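Local coordinates for protein TbpB (Actinobacillus pleuropneumoniae, PDB 3HOL) that probably binds host transferrin at the bacterial surface as a lipoprotein of the transferrin receptor, serving iron acquisition, at residues Gly209-Ser214 with Gln232-Gly237; Phe227-Gln232 with Phe250-Lys255. All coordinates share one frame; numbering follows the deposited sequence.

Contact 1: residues Gly209-Ser214 with Gln232-Gly237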
loop_
_atom_site.group_PDB
_atom_site.type_symbol
_atom_site.label_atom_id
_atom_site.label_comp_id
_atom_site.label_asym_id
_atom_site.label_seq_id
_atom_site.Cartn_x
_atom_site.Cartn_y
_atom_site.Cartn_z
ATOM N N GLY A 209 -9.758 -11.919 -5.151
ATOM C CA GLY A 209 -10.522 -13.144 -5.204
ATOM C C GLY A 209 -11.880 -12.983 -5.840
ATOM O O GLY A 209 -12.018 -12.231 -6.811
ATOM N N ALA A 210 -12.887 -13.655 -5.257
ATOM C CA ALA A 210 -14.198 -13.766 -5.855
ATOM C C ALA A 210 -15.329 -13.660 -4.847
ATOM O O ALA A 210 -15.182 -14.056 -3.679
ATOM C CB ALA A 210 -14.292 -15.112 -6.647
ATOM N N ALA A 211 -16.481 -13.148 -5.286
ATOM C CA ALA A 211 -17.692 -13.236 -4.449
ATOM C C ALA A 211 -18.633 -14.188 -5.171
ATOM O O ALA A 211 -18.826 -14.064 -6.396
ATOM C CB ALA A 211 -18.365 -11.845 -4.275
ATOM N N THR A 212 -19.182 -15.149 -4.441
ATOM C CA THR A 212 -20.126 -16.123 -5.008
ATOM C C THR A 212 -21.528 -15.804 -4.561
ATOM O O THR A 212 -21.782 -15.772 -3.349
ATOM C CB THR A 212 -19.768 -17.559 -4.536
ATOM O OG1 THR A 212 -18.440 -17.844 -4.972
ATOM C CG2 THR A 212 -20.762 -18.614 -5.110
ATOM N N ALA A 213 -22.419 -15.511 -5.516
ATOM C CA ALA A 213 -23.815 -15.222 -5.168
ATOM C C ALA A 213 -24.459 -16.435 -4.525
ATOM O O ALA A 213 -24.391 -17.547 -5.093
ATOM C CB ALA A 213 -24.604 -14.800 -6.376
ATOM N N SER A 214 -25.105 -16.253 -3.369
ATOM C CA SER A 214 -25.677 -17.407 -2.644
ATOM C C SER A 214 -27.007 -17.861 -3.268
ATOM O O SER A 214 -27.360 -19.016 -3.156
ATOM C CB SER A 214 -25.867 -17.118 -1.147
ATOM O OG SER A 214 -24.649 -16.670 -0.547
ATOM N N GLN A 232 -15.637 -11.968 -10.119
ATOM C CA GLN A 232 -14.234 -12.378 -10.072
ATOM C C GLN A 232 -13.382 -11.165 -9.792
ATOM O O GLN A 232 -12.165 -11.200 -10.020
ATOM C CB GLN A 232 -13.797 -12.976 -11.439
ATOM C CG GLN A 232 -14.529 -14.225 -11.899
ATOM C CD GLN A 232 -14.779 -15.291 -10.813
ATOM O OE1 GLN A 232 -15.937 -15.691 -10.585
ATOM N NE2 GLN A 232 -13.700 -15.768 -10.153
ATOM N N SER A 233 -13.976 -10.072 -9.312
ATOM C CA SER A 233 -13.193 -8.839 -9.137
ATOM C C SER A 233 -13.256 -8.321 -7.699
ATOM O O SER A 233 -13.413 -7.114 -7.445
ATOM C CB SER A 233 -13.647 -7.754 -10.127
ATOM O OG SER A 233 -15.029 -7.420 -9.907
ATOM N N LEU A 234 -13.145 -9.235 -6.746
ATOM C CA LEU A 234 -13.054 -8.813 -5.351
ATOM C C LEU A 234 -11.615 -8.392 -5.088
ATOM O O LEU A 234 -10.681 -9.165 -5.336
ATOM C CB LEU A 234 -13.441 -9.959 -4.401
ATOM C CG LEU A 234 -13.580 -9.518 -2.923
ATOM C CD1 LEU A 234 -14.719 -10.290 -2.223
ATOM C CD2 LEU A 234 -12.295 -9.725 -2.180
ATOM N N GLU A 235 -11.425 -7.191 -4.556
ATOM C CA GLU A 235 -10.069 -6.705 -4.244
ATOM C C GLU A 235 -10.196 -5.768 -3.096
ATOM O O GLU A 235 -11.107 -4.877 -3.083
ATOM C CB GLU A 235 -9.412 -5.976 -5.449
ATOM C CG GLU A 235 -7.844 -5.783 -5.398
ATOM C CD GLU A 235 -7.320 -4.637 -4.505
ATOM O OE1 GLU A 235 -8.103 -3.733 -4.077
ATOM O OE2 GLU A 235 -6.075 -4.614 -4.244
ATOM N N GLY A 236 -9.285 -5.921 -2.128
ATOM C CA GLY A 236 -9.256 -4.959 -1.016
ATOM C C GLY A 236 -7.916 -4.958 -0.333
ATOM O O GLY A 236 -6.986 -5.520 -0.862
ATOM N N GLY A 237 -7.831 -4.319 0.836
ATOM C CA GLY A 237 -6.569 -4.216 1.538
ATOM C C GLY A 237 -6.738 -4.297 3.042
ATOM O O GLY A 237 -7.860 -4.105 3.571
HETATM O O HOH W 1 -17.283 -16.006 -8.421
#
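The side-chain amide of Gln232 has the methyl of Ala210 above its plane, displaced to the nitrogen side, with CB 3.6 Å from Gln232 NE2. At the other end of the amide, a water bridges Gln232 OE1 and Ala211 O. This water is displaced from the plane to the same side as the methyl. Gln232 CG is anti to the carbonyl carbon (chi1 -62°), and a bend at chi2 brings the amide back toward Ala210. The peptide groups of Gly209 and Leu234 form the backbone link. Gly209 N donates to Leu234 O at 2.9 Å, with the donor tilted 23° from the carbonyl plane. Leu234 N returns a longer bond to Gly209 O, 3.2 Å, from above that carbonyl's plane. Gly209 carries no side chain, and Leu234 CB packs 3.6 Å from Gly209 O. Leu234 also touches Phe207, Val198 and Phe250, so the buried side of the pair is apolar. Ala211 CB meets Leu234 CD1 loosely, at 4.5 Å. Gly209 and Leu234 are an antiparallel hydrogen-bonded pair. The chain turns a corner at Gln232, next to this pair, where strands 206-213 and 231-239 adjoin in the curled antiparallel sheet of the N-lobe beta barrel.

Contact 2: residues Phe227-Gln232 with Phe250-Lys255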
loop_
_atom_site.group_PDB
_atom_site.type_symbol
_atom_site.label_atom_id
_atom_site.label_comp_id
_atom_site.label_asym_id
_atom_site.label_seq_id
_atom_site.Cartn_x
_atom_site.Cartn_y
_atom_site.Cartn_z
ATOM N N PHE A 227 -28.921 -9.752 -6.381
ATOM C CA PHE A 227 -27.579 -10.272 -6.005
ATOM C C PHE A 227 -27.345 -11.655 -6.616
ATOM O O PHE A 227 -26.905 -12.583 -5.919
ATOM C CB PHE A 227 -27.485 -10.372 -4.460
ATOM C CG PHE A 227 -28.059 -9.150 -3.746
ATOM C CD1 PHE A 227 -27.357 -7.961 -3.733
ATOM C CD2 PHE A 227 -29.318 -9.207 -3.118
ATOM C CE1 PHE A 227 -27.871 -6.814 -3.112
ATOM C CE2 PHE A 227 -29.850 -8.067 -2.499
ATOM C CZ PHE A 227 -29.120 -6.870 -2.497
ATOM N N SER A 228 -27.650 -11.786 -7.910
ATOM C CA SER A 228 -27.658 -13.129 -8.522
ATOM C C SER A 228 -26.337 -13.421 -9.217
ATOM O O SER A 228 -26.047 -14.579 -9.526
ATOM C CB SER A 228 -28.831 -13.297 -9.511
ATOM O OG SER A 228 -28.679 -12.444 -10.660
ATOM N N ALA A 229 -25.564 -12.376 -9.483
ATOM C CA ALA A 229 -24.348 -12.491 -10.307
ATOM C C ALA A 229 -23.118 -12.700 -9.447
ATOM O O ALA A 229 -22.981 -12.063 -8.397
ATOM C CB ALA A 229 -24.172 -11.245 -11.126
ATOM N N ASP A 230 -22.228 -13.587 -9.874
ATOM C CA ASP A 230 -20.936 -13.725 -9.205
ATOM C C ASP A 230 -20.008 -12.573 -9.596
ATOM O O ASP A 230 -20.274 -11.827 -10.565
ATOM C CB ASP A 230 -20.243 -15.036 -9.632
ATOM C CG ASP A 230 -20.986 -16.299 -9.174
ATOM O OD1 ASP A 230 -21.644 -16.315 -8.138
ATOM O OD2 ASP A 230 -20.914 -17.310 -9.880
ATOM N N SER A 231 -18.912 -12.436 -8.851
ATOM C CA SER A 231 -17.820 -11.500 -9.179
ATOM C C SER A 231 -16.464 -12.191 -9.099
ATOM O O SER A 231 -16.161 -12.854 -8.098
ATOM C CB SER A 231 -17.752 -10.356 -8.158
ATOM O OG SER A 231 -16.694 -9.466 -8.501
ATOM N N GLN A 232 -15.637 -11.968 -10.119
ATOM C CA GLN A 232 -14.234 -12.378 -10.072
ATOM C C GLN A 232 -13.382 -11.165 -9.792
ATOM O O GLN A 232 -12.165 -11.200 -10.020
ATOM C CB GLN A 232 -13.797 -12.976 -11.439
ATOM C CG GLN A 232 -14.529 -14.225 -11.899
ATOM C CD GLN A 232 -14.779 -15.291 -10.813
ATOM O OE1 GLN A 232 -15.937 -15.691 -10.585
ATOM N NE2 GLN A 232 -13.700 -15.768 -10.153
ATOM N N PHE A 250 -16.184 -5.278 -4.694
ATOM C CA PHE A 250 -16.203 -6.099 -5.876
ATOM C C PHE A 250 -17.233 -5.582 -6.866
ATOM O O PHE A 250 -18.163 -4.811 -6.503
ATOM C CB PHE A 250 -16.428 -7.595 -5.580
ATOM C CG PHE A 250 -17.797 -7.933 -5.043
ATOM C CD1 PHE A 250 -18.875 -8.034 -5.888
ATOM C CD2 PHE A 250 -17.971 -8.223 -3.682
ATOM C CE1 PHE A 250 -20.152 -8.387 -5.406
ATOM C CE2 PHE A 250 -19.250 -8.602 -3.168
ATOM C CZ PHE A 250 -20.349 -8.663 -4.045
ATOM N N VAL A 251 -17.079 -6.028 -8.108
ATOM C CA VAL A 251 -18.071 -5.690 -9.154
ATOM C C VAL A 251 -18.650 -6.971 -9.757
ATOM O O VAL A 251 -17.888 -7.880 -10.133
ATOM C CB VAL A 251 -17.451 -4.812 -10.257
ATOM C CG1 VAL A 251 -18.560 -4.197 -11.210
ATOM C CG2 VAL A 251 -16.549 -3.741 -9.663
ATOM N N ALA A 252 -19.983 -7.056 -9.861
ATOM C CA ALA A 252 -20.618 -8.222 -10.504
ATOM C C ALA A 252 -20.034 -8.400 -11.929
ATOM O O ALA A 252 -19.746 -7.392 -12.617
ATOM C CB ALA A 252 -22.151 -8.019 -10.557
ATOM N N ASN A 253 -19.862 -9.649 -12.361
ATOM C CA ASN A 253 -19.290 -9.930 -13.666
ATOM C C ASN A 253 -20.137 -9.354 -14.827
ATOM O O ASN A 253 -19.585 -8.995 -15.835
ATOM C CB ASN A 253 -19.016 -11.421 -13.853
ATOM C CG ASN A 253 -17.972 -11.937 -12.908
ATOM O OD1 ASN A 253 -17.095 -11.196 -12.404
ATOM N ND2 ASN A 253 -18.058 -13.232 -12.641
ATOM N N ASP A 254 -21.446 -9.193 -14.636
ATOM C CA ASP A 254 -22.303 -8.521 -15.632
ATOM C C ASP A 254 -22.507 -7.029 -15.314
ATOM O O ASP A 254 -23.408 -6.396 -15.880
ATOM C CB ASP A 254 -23.661 -9.221 -15.715
ATOM C CG ASP A 254 -24.498 -9.041 -14.438
ATOM O OD1 ASP A 254 -23.991 -8.551 -13.418
ATOM O OD2 ASP A 254 -25.680 -9.405 -14.436
ATOM N N LYS A 255 -21.673 -6.450 -14.446
ATOM C CA LYS A 255 -21.767 -5.006 -14.115
ATOM C C LYS A 255 -23.119 -4.537 -13.519
ATOM O O LYS A 255 -23.451 -3.362 -13.596
ATOM C CB LYS A 255 -21.382 -4.115 -15.304
ATOM C CG LYS A 255 -20.020 -4.442 -15.944
ATOM C CD LYS A 255 -19.750 -3.499 -17.095
ATOM C CE LYS A 255 -18.269 -3.534 -17.481
ATOM N NZ LYS A 255 -18.051 -4.411 -18.632
#
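Ser231 and Asn253 make the three hydrogen bonds between these segments. Ser231 OG donates to Val251 O at 2.6 Å, from well above the carbonyl plane. Ser231 OG stands anti to its own backbone N (chi1 -180°), which carries it across to the carbonyl. Ser231 CB meets the Phe250 ring obliquely, 3.4 Å from CD1. Asn253 is bound at two points. Its backbone N donates to Asp230 O at 2.9 Å, nearly straight (168°) and in the carbonyl plane. Its side-chain OD1 accepts Gln232 N at 2.8 Å. Beyond that bond, Asn253 ND2 lies 3.7 Å from Gln232 CG, and the two amide planes are 43° apart. On the other flank, Ala229 CB packs on Ala252 CB at 3.8 Å and also on Asp254 OD1.

The type I beta turn from Ala252 to Lys255, closed by Lys255 N to Ala252 O, presents Asn253. Ser231 OG is also bonded to Ser233 N, and Phe250 packs edge-to-face with Tyr196. Asp230 OD1 takes Ala213 N and a salt bridge from Lys216, while Asp254 OD1 bonds Ser256 OG. At this open end of the hairpin one backbone bond remains, and the side-chain oxygens of Ser231 and Asn253 supply the other two links, each to a backbone group.

The two contacts have centres about 8 Å apart in the N-lobe barrel. Along the chain their segments alternate: 209-214, 227-232, 232-237, 250-255. Gln232 belongs to both. Strand 231-239 is the shared element. It pairs with strand 206-213 in contact 1 and is followed by strand 245-251, its hairpin partner, in contact 2. The three strands are consecutive neighbours in one antiparallel sheet. The contacts also touch directly: Ala211 N probably bonds Ser231 O (2.8 Å), and Ala213 CB packs on Phe227 O. The chain entering strand 231-239 at the Gln232 corner is therefore held on one side by strand 206-213 and on the other by the end of strand 245-251 and the turn after it.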